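Long-range contacts in bifunctional sugar-1-phosphate nucleotidylyltransferase/acetyltransferase (PDB 5Z0A), which catalyses nucleotidyl transfer from UTP or dTTP to sugar 1-phosphates and acetylates amino-sugar 1-phosphates, making UDP-GlcNAc and UDP-GalNAc as a homotrimer: residues 4-9 / 95-100; 110-115 / 160-165; 82-87 / 165-170; 34-39 / 99-104. The protein carries 1 engineered substitution. All coordinates share one frame; numbering follows the deposited sequence.

Interaction 1 (4-9 / 95-100); sequences FILAAG and IINGDL. Engineered in segment 95-100: N97 (natural residue Tyr).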
loop_
_atom_site.group_PDB
_atom_site.type_symbol
_atom_site.label_atom_id
_atom_site.label_comp_id
_atom_site.label_asym_id
_atom_site.label_seq_id
_atom_site.Cartn_x
_atom_site.Cartn_y
_atom_site.Cartn_z
ATOM N N PHE A 4 3.952 -26.725 42.182
ATOM C CA PHE A 4 2.700 -26.585 41.526
ATOM C C PHE A 4 2.636 -25.239 40.760
ATOM O O PHE A 4 2.869 -24.168 41.321
ATOM C CB PHE A 4 1.590 -26.636 42.561
ATOM C CG PHE A 4 1.522 -27.966 43.271
ATOM C CD1 PHE A 4 0.751 -29.024 42.737
ATOM C CD2 PHE A 4 2.303 -28.204 44.401
ATOM C CE1 PHE A 4 0.703 -30.282 43.352
ATOM C CE2 PHE A 4 2.257 -29.460 45.015
ATOM C CZ PHE A 4 1.456 -30.506 44.474
ATOM N N ILE A 5 2.249 -25.318 39.478
ATOM C CA ILE A 5 1.918 -24.149 38.654
ATOM C C ILE A 5 0.427 -24.012 38.547
ATOM O O ILE A 5 -0.257 -24.912 38.022
ATOM C CB ILE A 5 2.485 -24.297 37.236
ATOM C CG1 ILE A 5 4.026 -24.437 37.328
ATOM C CG2 ILE A 5 2.085 -23.106 36.380
ATOM C CD1 ILE A 5 4.749 -24.828 36.042
ATOM N N LEU A 6 -0.084 -22.889 39.016
ATOM C CA LEU A 6 -1.513 -22.639 38.986
ATOM C C LEU A 6 -1.942 -21.977 37.675
ATOM O O LEU A 6 -1.791 -20.763 37.507
ATOM C CB LEU A 6 -1.875 -21.721 40.138
ATOM C CG LEU A 6 -1.366 -22.132 41.531
ATOM C CD1 LEU A 6 -1.968 -21.189 42.556
ATOM C CD2 LEU A 6 -1.691 -23.582 41.845
ATOM N N ALA A 7 -2.545 -22.760 36.797
ATOM C CA ALA A 7 -2.901 -22.313 35.435
ATOM C C ALA A 7 -4.339 -22.638 35.107
ATOM O O ALA A 7 -4.620 -23.203 34.058
ATOM C CB ALA A 7 -1.961 -23.011 34.485
ATOM N N ALA A 8 -5.236 -22.355 36.031
ATOM C CA ALA A 8 -6.629 -22.822 35.933
ATOM C C ALA A 8 -7.649 -21.716 35.729
ATOM O O ALA A 8 -8.836 -21.966 35.838
ATOM C CB ALA A 8 -6.992 -23.635 37.188
ATOM N N GLY A 9 -7.193 -20.500 35.485
ATOM C CA GLY A 9 -8.069 -19.366 35.125
ATOM C C GLY A 9 -8.634 -19.474 33.708
ATOM O O GLY A 9 -8.265 -20.363 32.946
ATOM N N ILE A 95 4.763 -23.022 45.087
ATOM C CA ILE A 95 3.590 -22.720 44.350
ATOM C C ILE A 95 3.891 -21.481 43.522
ATOM O O ILE A 95 4.329 -20.475 44.057
ATOM C CB ILE A 95 2.433 -22.445 45.295
ATOM C CG1 ILE A 95 2.142 -23.718 46.117
ATOM C CG2 ILE A 95 1.187 -22.020 44.523
ATOM C CD1 ILE A 95 1.290 -23.426 47.333
ATOM N N ILE A 96 3.644 -21.540 42.219
ATOM C CA ILE A 96 3.758 -20.326 41.383
ATOM C C ILE A 96 2.508 -20.044 40.542
ATOM O O ILE A 96 1.912 -20.970 39.970
ATOM C CB ILE A 96 5.017 -20.375 40.492
ATOM C CG1 ILE A 96 4.938 -21.450 39.455
ATOM C CG2 ILE A 96 6.294 -20.631 41.308
ATOM C CD1 ILE A 96 5.840 -21.117 38.292
ATOM N N ASN A 97 2.113 -18.782 40.440
ATOM C CA ASN A 97 1.030 -18.427 39.515
ATOM C C ASN A 97 1.460 -18.624 38.075
ATOM O O ASN A 97 2.580 -18.241 37.696
ATOM C CB ASN A 97 0.607 -16.985 39.652
ATOM C CG ASN A 97 -0.187 -16.737 40.886
ATOM O OD1 ASN A 97 -0.607 -17.659 41.571
ATOM N ND2 ASN A 97 -0.405 -15.459 41.190
ATOM N N GLY A 98 0.584 -19.235 37.277
ATOM C CA GLY A 98 0.921 -19.615 35.877
ATOM C C GLY A 98 0.865 -18.461 34.896
ATOM O O GLY A 98 1.206 -18.640 33.758
ATOM N N ASP A 99 0.462 -17.291 35.330
ATOM C CA ASP A 99 0.526 -16.090 34.500
ATOM C C ASP A 99 1.892 -15.307 34.542
ATOM O O ASP A 99 2.020 -14.327 33.866
ATOM C CB ASP A 99 -0.673 -15.170 34.764
ATOM C CG ASP A 99 -0.708 -14.642 36.133
ATOM O OD1 ASP A 99 0.295 -14.827 36.838
ATOM O OD2 ASP A 99 -1.752 -14.057 36.524
ATOM N N LEU A 100 2.871 -15.792 35.285
ATOM C CA LEU A 100 4.089 -15.035 35.537
ATOM C C LEU A 100 5.221 -15.392 34.617
ATOM O O LEU A 100 5.504 -16.568 34.405
ATOM C CB LEU A 100 4.644 -15.336 36.936
ATOM C CG LEU A 100 3.741 -15.062 38.104
ATOM C CD1 LEU A 100 4.461 -15.603 39.343
ATOM C CD2 LEU A 100 3.422 -13.579 38.242
#
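F4, I5 and L6 pair in parallel with I95, I96 and N97, the two short strand axes 4.8 Å apart and inclined at 26°. Two nearly straight bonds hold the ladder: I96 N gives to F4 O (2.9 Å) and L6 N gives to I96 O (2.9 Å), so the N-H and the C=O of I96 both bond to the 4-9 strand. A third bond, from G98 N to L6 O (2.8 Å), comes in above the carbonyl plane, where the type I turn N97-L100 begins. G98 packs closely here, with its CA 3.7 Å from I5 CG2. On one face of the sheet I5 and I96 run alongside one another; CG1 of I96 sits between its own backbone N and carbonyl carbon (chi1 67°), which lays it against I5 CG1 at 3.8 Å. Helix 33-43 covers this pair. On the other face L6 CD1 crosses over I95 CG2 (3.8 Å), while the engineered N97 brings OD1 to 3.9 Å from the same L6 methyl and has no polar partner in the model for that oxygen. Helix 80-84 packs there. The arrangement is that of two adjacent central strands of a Rossmann-like nucleotidyltransferase sheet, whose C-terminal ends lead into the substrate site: A8 and G9 bind the nucleoside triphosphate, and position 97, engineered from the natural Tyr, belongs to the N-acetylglucosamine 1-phosphate site.

Interaction 2 (110-115 / 160-165); sequences NIITLK and IYKLNS
K162 threads its side chain along the backbone of I111-K115, the turn that leaves helix 106-111 and leads into strand 117-123. The motif is a helix-to-strand connection packed on a neighbouring strand of the central mixed sheet, since 155-164 and 117-123 run antiparallel side by side. The lysine chain bends twice, at chi2 (-75°) and chi3 (-57°), instead of running straight out, and the aliphatic part follows the turn: CB touches I111 CG2 (3.8 Å), the two side chains passing antiparallel, and CG lies 3.5 Å from I111 O. That carbonyl also accepts the backbone N of L114 within the type I turn. I111 continues inward onto A118 and I120. The bends deliver NZ to a nest of oxygens. It gives a bond to L114 O (2.9 Å), arriving above the carbonyl plane, and another to N164 OD1 (3.1 Å), and it forms a salt bridge with E92; a weak bond reaches K115 O. The buried ammonium is thus surrounded by carbonyls and a carboxylate, which would be expected to stabilise its charge. A methionine in its place would probably leave L114 O and the E92 carboxylate without their mate and the N164 amide held across the contact by one weak bond. K115 contributes mainly through its main chain, while its side chain starts away from the strand. The N164 amide links the two, OD1 taking the lysine while ND2 gives a weak bond to K115 O at 3.4 Å.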
loop_
_atom_site.group_PDB
_atom_site.type_symbol
_atom_site.label_atom_id
_atom_site.label_comp_id
_atom_site.label_asym_id
_atom_site.label_seq_id
_atom_site.Cartn_x
_atom_site.Cartn_y
_atom_site.Cartn_z
ATOM N N ASN A 110 16.468 -20.325 46.836
ATOM C CA ASN A 110 16.623 -20.001 48.271
ATOM C C ASN A 110 15.387 -20.405 49.099
ATOM O O ASN A 110 15.461 -21.056 50.150
ATOM C CB ASN A 110 16.855 -18.498 48.416
ATOM C CG ASN A 110 17.092 -18.076 49.865
ATOM O OD1 ASN A 110 18.204 -18.231 50.379
ATOM N ND2 ASN A 110 16.060 -17.591 50.523
ATOM N N ILE A 111 14.237 -20.008 48.610
ATOM C CA ILE A 111 13.026 -20.100 49.393
ATOM C C ILE A 111 12.623 -21.583 49.630
ATOM O O ILE A 111 12.058 -21.923 50.673
ATOM C CB ILE A 111 11.972 -19.172 48.719
ATOM C CG1 ILE A 111 11.394 -18.244 49.728
ATOM C CG2 ILE A 111 10.943 -19.885 47.828
ATOM C CD1 ILE A 111 10.500 -17.187 49.118
ATOM N N ILE A 112 12.968 -22.473 48.691
ATOM C CA ILE A 112 12.722 -23.902 48.905
ATOM C C ILE A 112 13.677 -24.551 49.948
ATOM O O ILE A 112 13.519 -25.721 50.243
ATOM C CB ILE A 112 12.749 -24.723 47.606
ATOM C CG1 ILE A 112 14.133 -24.743 46.993
ATOM C CG2 ILE A 112 11.633 -24.239 46.654
ATOM C CD1 ILE A 112 14.232 -25.582 45.717
ATOM N N THR A 113 14.675 -23.819 50.452
ATOM C CA THR A 113 15.517 -24.319 51.538
ATOM C C THR A 113 15.048 -23.859 52.904
ATOM O O THR A 113 15.643 -24.264 53.885
ATOM C CB THR A 113 17.001 -23.884 51.421
ATOM O OG1 THR A 113 17.085 -22.481 51.633
ATOM C CG2 THR A 113 17.598 -24.289 50.061
ATOM N N LEU A 114 14.038 -22.980 52.974
ATOM C CA LEU A 114 13.592 -22.438 54.262
ATOM C C LEU A 114 12.569 -23.363 54.888
ATOM O O LEU A 114 11.768 -23.998 54.185
ATOM C CB LEU A 114 12.982 -21.070 54.088
ATOM C CG LEU A 114 13.823 -20.046 53.344
ATOM C CD1 LEU A 114 13.029 -18.741 53.215
ATOM C CD2 LEU A 114 15.166 -19.809 54.050
ATOM N N LYS A 115 12.642 -23.493 56.208
ATOM C CA LYS A 115 11.699 -24.317 56.967
ATOM C C LYS A 115 10.358 -23.562 57.120
ATOM O O LYS A 115 9.276 -24.148 57.044
ATOM C CB LYS A 115 12.293 -24.650 58.344
ATOM C CG LYS A 115 11.620 -25.826 59.038
ATOM C CD LYS A 115 11.973 -25.887 60.534
ATOM C CE LYS A 115 10.850 -26.470 61.392
ATOM N NZ LYS A 115 10.570 -27.890 61.039
ATOM N N ILE A 160 4.717 -16.073 43.945
ATOM C CA ILE A 160 5.667 -17.171 44.134
ATOM C C ILE A 160 5.709 -17.449 45.650
ATOM O O ILE A 160 6.145 -16.592 46.417
ATOM C CB ILE A 160 7.067 -16.843 43.586
ATOM C CG1 ILE A 160 6.992 -16.571 42.069
ATOM C CG2 ILE A 160 8.016 -17.992 43.817
ATOM C CD1 ILE A 160 8.234 -15.879 41.513
ATOM N N TYR A 161 5.270 -18.654 46.034
ATOM C CA TYR A 161 5.146 -19.062 47.425
ATOM C C TYR A 161 5.841 -20.364 47.724
ATOM O O TYR A 161 5.781 -21.315 46.918
ATOM C CB TYR A 161 3.679 -19.242 47.772
ATOM C CG TYR A 161 2.731 -18.233 47.146
ATOM C CD1 TYR A 161 2.009 -18.537 46.012
ATOM C CD2 TYR A 161 2.517 -16.988 47.721
ATOM C CE1 TYR A 161 1.095 -17.631 45.465
ATOM C CE2 TYR A 161 1.600 -16.103 47.201
ATOM C CZ TYR A 161 0.899 -16.445 46.051
ATOM O OH TYR A 161 -0.027 -15.583 45.568
ATOM N N LYS A 162 6.398 -20.468 48.933
ATOM C CA LYS A 162 6.799 -21.769 49.497
ATOM C C LYS A 162 5.983 -21.924 50.749
ATOM O O LYS A 162 6.211 -21.227 51.758
ATOM C CB LYS A 162 8.311 -21.805 49.789
ATOM C CG LYS A 162 8.906 -23.183 49.916
ATOM C CD LYS A 162 8.605 -23.918 51.221
ATOM C CE LYS A 162 9.029 -23.168 52.466
ATOM N NZ LYS A 162 8.937 -24.071 53.685
ATOM N N LEU A 163 4.971 -22.785 50.655
ATOM C CA LEU A 163 3.990 -22.915 51.724
ATOM C C LEU A 163 4.007 -24.329 52.295
ATOM O O LEU A 163 4.255 -25.328 51.578
ATOM C CB LEU A 163 2.594 -22.557 51.244
ATOM C CG LEU A 163 2.388 -21.169 50.650
ATOM C CD1 LEU A 163 0.955 -20.969 50.179
ATOM C CD2 LEU A 163 2.732 -20.101 51.663
ATOM N N ASN A 164 3.737 -24.390 53.595
ATOM C CA ASN A 164 3.595 -25.670 54.329
ATOM C C ASN A 164 2.136 -26.149 54.282
ATOM O O ASN A 164 1.211 -25.335 54.059
ATOM C CB ASN A 164 4.091 -25.500 55.779
ATOM C CG ASN A 164 5.535 -24.974 55.846
ATOM O OD1 ASN A 164 6.347 -25.244 54.958
ATOM N ND2 ASN A 164 5.855 -24.238 56.904
ATOM N N SER A 165 1.922 -27.435 54.538
ATOM C CA SER A 165 0.580 -28.014 54.453
ATOM C C SER A 165 -0.444 -27.420 55.430
ATOM O O SER A 165 -1.643 -27.595 55.228
ATOM C CB SER A 165 0.615 -29.542 54.549
ATOM O OG SER A 165 1.114 -29.972 55.792
#

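Interaction 3 (82-87 / 165-170); sequences AAILSA and SDIFTY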
loop_
_atom_site.group_PDB
_atom_site.type_symbol
_atom_site.label_atom_id
_atom_site.label_comp_id
_atom_site.label_asym_id
_atom_site.label_seq_id
_atom_site.Cartn_x
_atom_site.Cartn_y
_atom_site.Cartn_z
ATOM N N ALA A 82 -8.944 -22.134 45.303
ATOM C CA ALA A 82 -9.589 -23.299 44.716
ATOM C C ALA A 82 -8.585 -24.161 43.958
ATOM O O ALA A 82 -8.629 -25.379 44.013
ATOM C CB ALA A 82 -10.707 -22.848 43.782
ATOM N N ALA A 83 -7.688 -23.509 43.228
ATOM C CA ALA A 83 -6.649 -24.243 42.491
ATOM C C ALA A 83 -5.781 -25.066 43.431
ATOM O O ALA A 83 -5.598 -26.252 43.174
ATOM C CB ALA A 83 -5.781 -23.296 41.639
ATOM N N ILE A 84 -5.235 -24.464 44.508
ATOM C CA ILE A 84 -4.356 -25.274 45.388
ATOM C C ILE A 84 -5.110 -26.361 46.177
ATOM O O ILE A 84 -4.475 -27.326 46.569
ATOM C CB ILE A 84 -3.391 -24.534 46.318
ATOM C CG1 ILE A 84 -4.108 -23.676 47.336
ATOM C CG2 ILE A 84 -2.352 -23.754 45.541
ATOM C CD1 ILE A 84 -3.245 -23.641 48.589
ATOM N N LEU A 85 -6.431 -26.263 46.311
ATOM C CA LEU A 85 -7.198 -27.406 46.800
ATOM C C LEU A 85 -6.969 -28.694 46.028
ATOM O O LEU A 85 -7.082 -29.752 46.619
ATOM C CB LEU A 85 -8.693 -27.109 46.851
ATOM C CG LEU A 85 -9.129 -26.096 47.905
ATOM C CD1 LEU A 85 -10.638 -25.984 47.840
ATOM C CD2 LEU A 85 -8.690 -26.477 49.323
ATOM N N SER A 86 -6.553 -28.640 44.753
ATOM C CA SER A 86 -6.192 -29.876 44.038
ATOM C C SER A 86 -4.704 -30.231 44.070
ATOM O O SER A 86 -4.277 -31.137 43.357
ATOM C CB SER A 86 -6.668 -29.776 42.601
ATOM O OG SER A 86 -8.028 -29.414 42.571
ATOM N N ALA A 87 -3.902 -29.497 44.850
ATOM C CA ALA A 87 -2.457 -29.757 44.977
ATOM C C ALA A 87 -2.287 -30.769 46.089
ATOM O O ALA A 87 -2.721 -30.524 47.195
ATOM C CB ALA A 87 -1.703 -28.479 45.323
ATOM N N SER A 165 1.922 -27.435 54.538
ATOM C CA SER A 165 0.580 -28.014 54.453
ATOM C C SER A 165 -0.444 -27.420 55.430
ATOM O O SER A 165 -1.643 -27.595 55.228
ATOM C CB SER A 165 0.615 -29.542 54.549
ATOM O OG SER A 165 1.114 -29.972 55.792
ATOM N N ASP A 166 0.022 -26.675 56.429
ATOM C CA ASP A 166 -0.864 -25.824 57.254
ATOM C C ASP A 166 -1.772 -24.859 56.459
ATOM O O ASP A 166 -2.796 -24.385 56.984
ATOM C CB ASP A 166 -0.059 -25.013 58.292
ATOM C CG ASP A 166 0.700 -25.908 59.278
ATOM O OD1 ASP A 166 0.059 -26.764 59.919
ATOM O OD2 ASP A 166 1.935 -25.805 59.378
ATOM N N ILE A 167 -1.393 -24.532 55.217
ATOM C CA ILE A 167 -2.198 -23.624 54.410
ATOM C C ILE A 167 -3.611 -24.175 54.184
ATOM O O ILE A 167 -4.580 -23.402 54.097
ATOM C CB ILE A 167 -1.502 -23.278 53.049
ATOM C CG1 ILE A 167 -2.203 -22.100 52.357
ATOM C CG2 ILE A 167 -1.444 -24.478 52.118
ATOM C CD1 ILE A 167 -1.905 -20.768 52.993
ATOM N N PHE A 168 -3.722 -25.491 54.075
ATOM C CA PHE A 168 -5.046 -26.129 53.867
ATOM C C PHE A 168 -5.991 -25.877 55.030
ATOM O O PHE A 168 -7.166 -25.593 54.821
ATOM C CB PHE A 168 -4.896 -27.628 53.556
ATOM C CG PHE A 168 -4.227 -27.891 52.235
ATOM C CD1 PHE A 168 -4.870 -27.530 51.046
ATOM C CD2 PHE A 168 -2.940 -28.447 52.161
ATOM C CE1 PHE A 168 -4.264 -27.732 49.820
ATOM C CE2 PHE A 168 -2.326 -28.660 50.927
ATOM C CZ PHE A 168 -2.996 -28.299 49.757
ATOM N N THR A 169 -5.445 -25.914 56.250
ATOM C CA THR A 169 -6.198 -25.553 57.467
ATOM C C THR A 169 -6.762 -24.133 57.365
ATOM O O THR A 169 -7.903 -23.888 57.768
ATOM C CB THR A 169 -5.311 -25.658 58.750
ATOM O OG1 THR A 169 -4.785 -26.983 58.877
ATOM C CG2 THR A 169 -6.099 -25.294 60.034
ATOM N N TYR A 170 -5.942 -23.195 56.876
ATOM C CA TYR A 170 -6.377 -21.795 56.788
ATOM C C TYR A 170 -7.328 -21.624 55.630
ATOM O O TYR A 170 -8.258 -20.815 55.701
ATOM C CB TYR A 170 -5.197 -20.841 56.691
ATOM C CG TYR A 170 -4.384 -20.832 57.948
ATOM C CD1 TYR A 170 -3.166 -21.518 58.019
ATOM C CD2 TYR A 170 -4.857 -20.202 59.090
ATOM C CE1 TYR A 170 -2.412 -21.549 59.195
ATOM C CE2 TYR A 170 -4.133 -20.241 60.275
ATOM C CZ TYR A 170 -2.908 -20.920 60.332
ATOM O OH TYR A 170 -2.176 -20.930 61.503
#
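I84 O is met from two directions: A87 N bonds to it at 2.8 Å, closing the type I turn I84-A87, and the rim of the F168 ring abuts it from the other segment, with CE1 at 3.3 Å. The carbonyl oxygen lies in the ring plane, so it faces the hydrogen-bearing edge, whose slight positive polarity probably suits it. A second carbonyl comes close at the adjoining ring carbon, CZ, which is 3.4 Å from A87 O on an oblique approach. F168 reaches this spot because CG stands opposite its own carbonyl carbon (chi1 -67°), which swings the ring off helix 166-173 and across to the turn. Over one face of the ring sits CG2 of the preceding residue, I167, near the rim. The same methyl touches I84 CD1 at 4.0 Å, one isoleucine laid across the other. On the more exposed side the packing is looser: L85 CD2 only approaches F168 CD1 at 4.3 Å. Beyond the segments the ring also meets that of F89, I84 continues onto L6 and L184, and I167 onto A187. This is a phenylalanine edge packed against two backbone carbonyls, joining helix 80-84, which packs on strand 2-7, to helix 166-173, which packs on helix 184-194, within the nucleotidylyltransferase domain; helix 80-84 begins at T80, which binds the sugar phosphate.

Interaction 4 (34-39 / 99-104); sequences IEYQIE and DLFFSN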
loop_
_atom_site.group_PDB
_atom_site.type_symbol
_atom_site.label_atom_id
_atom_site.label_comp_id
_atom_site.label_asym_id
_atom_site.label_seq_id
_atom_site.Cartn_x
_atom_site.Cartn_y
_atom_site.Cartn_z
ATOM N N ILE A 34 4.830 -21.343 29.799
ATOM C CA ILE A 34 4.992 -22.390 30.804
ATOM C C ILE A 34 6.349 -23.121 30.701
ATOM O O ILE A 34 6.880 -23.612 31.707
ATOM C CB ILE A 34 3.772 -23.332 30.837
ATOM C CG1 ILE A 34 3.836 -24.213 32.111
ATOM C CG2 ILE A 34 3.706 -24.180 29.591
ATOM C CD1 ILE A 34 2.475 -24.764 32.462
ATOM N N GLU A 35 6.912 -23.248 29.507
ATOM C CA GLU A 35 8.219 -23.891 29.398
ATOM C C GLU A 35 9.344 -23.118 30.085
ATOM O O GLU A 35 10.334 -23.702 30.507
ATOM C CB GLU A 35 8.619 -24.207 27.944
ATOM C CG GLU A 35 8.039 -25.520 27.430
ATOM C CD GLU A 35 8.409 -25.837 25.964
ATOM O OE1 GLU A 35 7.577 -26.518 25.349
ATOM O OE2 GLU A 35 9.513 -25.427 25.475
ATOM N N TYR A 36 9.240 -21.798 30.091
ATOM C CA TYR A 36 10.204 -20.990 30.832
ATOM C C TYR A 36 10.095 -21.281 32.309
ATOM O O TYR A 36 11.115 -21.465 32.966
ATOM C CB TYR A 36 10.057 -19.484 30.561
ATOM C CG TYR A 36 10.460 -19.083 29.155
ATOM C CD1 TYR A 36 9.512 -19.059 28.115
ATOM C CD2 TYR A 36 11.787 -18.706 28.847
ATOM C CE1 TYR A 36 9.856 -18.693 26.840
ATOM C CE2 TYR A 36 12.128 -18.288 27.563
ATOM C CZ TYR A 36 11.140 -18.288 26.585
ATOM O OH TYR A 36 11.404 -17.866 25.333
ATOM N N GLN A 37 8.860 -21.327 32.792
ATOM C CA GLN A 37 8.605 -21.535 34.206
ATOM C C GLN A 37 9.165 -22.884 34.649
ATOM O O GLN A 37 9.882 -22.939 35.630
ATOM C CB GLN A 37 7.127 -21.492 34.499
ATOM C CG GLN A 37 6.451 -20.150 34.279
ATOM C CD GLN A 37 4.920 -20.237 34.263
ATOM O OE1 GLN A 37 4.345 -21.311 34.153
ATOM N NE2 GLN A 37 4.272 -19.099 34.314
ATOM N N ILE A 38 8.863 -23.941 33.879
ATOM C CA ILE A 38 9.378 -25.263 34.098
ATOM C C ILE A 38 10.896 -25.277 34.029
ATOM O O ILE A 38 11.570 -25.883 34.911
ATOM C CB ILE A 38 8.801 -26.288 33.095
ATOM C CG1 ILE A 38 7.359 -26.573 33.431
ATOM C CG2 ILE A 38 9.609 -27.609 33.088
ATOM C CD1 ILE A 38 6.558 -27.178 32.277
ATOM N N GLU A 39 11.458 -24.684 33.002
ATOM C CA GLU A 39 12.926 -24.642 32.892
ATOM C C GLU A 39 13.588 -23.957 34.119
ATOM O O GLU A 39 14.602 -24.433 34.599
ATOM C CB GLU A 39 13.300 -23.978 31.568
ATOM C CG GLU A 39 14.761 -23.891 31.225
ATOM C CD GLU A 39 15.072 -22.772 30.199
ATOM O OE1 GLU A 39 14.148 -22.333 29.442
ATOM O OE2 GLU A 39 16.259 -22.345 30.192
ATOM N N ASP A 99 0.462 -17.291 35.330
ATOM C CA ASP A 99 0.526 -16.090 34.500
ATOM C C ASP A 99 1.892 -15.307 34.542
ATOM O O ASP A 99 2.020 -14.327 33.866
ATOM C CB ASP A 99 -0.673 -15.170 34.764
ATOM C CG ASP A 99 -0.708 -14.642 36.133
ATOM O OD1 ASP A 99 0.295 -14.827 36.838
ATOM O OD2 ASP A 99 -1.752 -14.057 36.524
ATOM N N LEU A 100 2.871 -15.792 35.285
ATOM C CA LEU A 100 4.089 -15.035 35.537
ATOM C C LEU A 100 5.221 -15.392 34.617
ATOM O O LEU A 100 5.504 -16.568 34.405
ATOM C CB LEU A 100 4.644 -15.336 36.936
ATOM C CG LEU A 100 3.741 -15.062 38.104
ATOM C CD1 LEU A 100 4.461 -15.603 39.343
ATOM C CD2 LEU A 100 3.422 -13.579 38.242
ATOM N N PHE A 101 5.932 -14.364 34.199
ATOM C CA PHE A 101 7.236 -14.553 33.606
ATOM C C PHE A 101 8.212 -13.915 34.586
ATOM O O PHE A 101 8.009 -12.750 34.987
ATOM C CB PHE A 101 7.362 -13.904 32.195
ATOM C CG PHE A 101 8.691 -14.124 31.614
ATOM C CD1 PHE A 101 8.957 -15.296 30.945
ATOM C CD2 PHE A 101 9.742 -13.273 31.924
ATOM C CE1 PHE A 101 10.231 -15.592 30.512
ATOM C CE2 PHE A 101 11.030 -13.560 31.525
ATOM C CZ PHE A 101 11.280 -14.725 30.805
ATOM N N PHE A 102 9.285 -14.636 34.930
ATOM C CA PHE A 102 10.322 -14.127 35.836
ATOM C C PHE A 102 11.688 -14.510 35.309
ATOM O O PHE A 102 11.869 -15.607 34.790
ATOM C CB PHE A 102 10.117 -14.655 37.254
ATOM C CG PHE A 102 9.804 -16.135 37.331
ATOM C CD1 PHE A 102 10.818 -17.056 37.472
ATOM C CD2 PHE A 102 8.490 -16.591 37.320
ATOM C CE1 PHE A 102 10.542 -18.404 37.567
ATOM C CE2 PHE A 102 8.191 -17.939 37.399
ATOM C CZ PHE A 102 9.231 -18.854 37.511
ATOM N N SER A 103 12.631 -13.567 35.340
ATOM C CA SER A 103 13.968 -13.805 34.788
ATOM C C SER A 103 14.867 -14.675 35.680
ATOM O O SER A 103 15.817 -15.279 35.207
ATOM C CB SER A 103 14.668 -12.480 34.569
ATOM O OG SER A 103 14.893 -11.783 35.828
ATOM N N ASN A 104 14.638 -14.616 36.985
ATOM C CA ASN A 104 15.604 -15.128 37.972
ATOM C C ASN A 104 15.007 -16.376 38.608
ATOM O O ASN A 104 13.802 -16.398 38.940
ATOM C CB ASN A 104 15.804 -14.143 39.132
ATOM C CG ASN A 104 16.485 -12.794 38.788
ATOM O OD1 ASN A 104 16.706 -11.980 39.748
ATOM N ND2 ASN A 104 16.757 -12.494 37.510
#
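Q37 NE2 gives L100 O a straight hydrogen bond of 2.8 Å, N-H...O angle 171°, and the carbonyl oxygen lies in the plane of the glutamine amide. The same nitrogen also bonds to G98 O, so two backbone carbonyls of one turn fix the rotation of the amide. An alanine here is likely to leave L100 O and G98 O without their donor. One helix position earlier, the edge of F101 meets the face of Y36 in a T-shaped stack: CE1 points at Y36 CG (3.8 Å), with the ring planes at 73°. F101 extends this far because its ring is anti to the backbone N (chi1 -179°). This close packing contrasts with the remainder. F102 only grazes Q37, its CE2 being 4.2 Å from Q37 CG, while D99, partly exposed, has its CB turned away from the helix. Y36 OH is secured by I28 O. Segment 34-39 thus lies obliquely against strand 100-102, the other flank of helix 33-43 packed on strands 2-7 and 49-53, while strand 100-102 pairs with 206-208.

In the fold
From the N terminus, strand 2-7 enters interaction 1, which closes an 85-residue excursion by joining it to strand 92-97. Within that excursion, helix 33-43 begins interaction 4, which ends on the same stretch as interaction 1: they share D99 and L100, and Q37 touches both. Helix 80-84 then opens interaction 3, whose long loop runs to helix 166-173 and crosses interactions 1 and 4. Nested inside that loop, interaction 2 brings the exit of helix 106-111 onto strand 155-164, and S165 belongs to both. Strands 92-97 and 155-164 are sheet neighbours, with I95 N bonded to Y161 O, so the sheet centre joins interactions 1 and 2, while interactions 3 and 4 attach flanking helices.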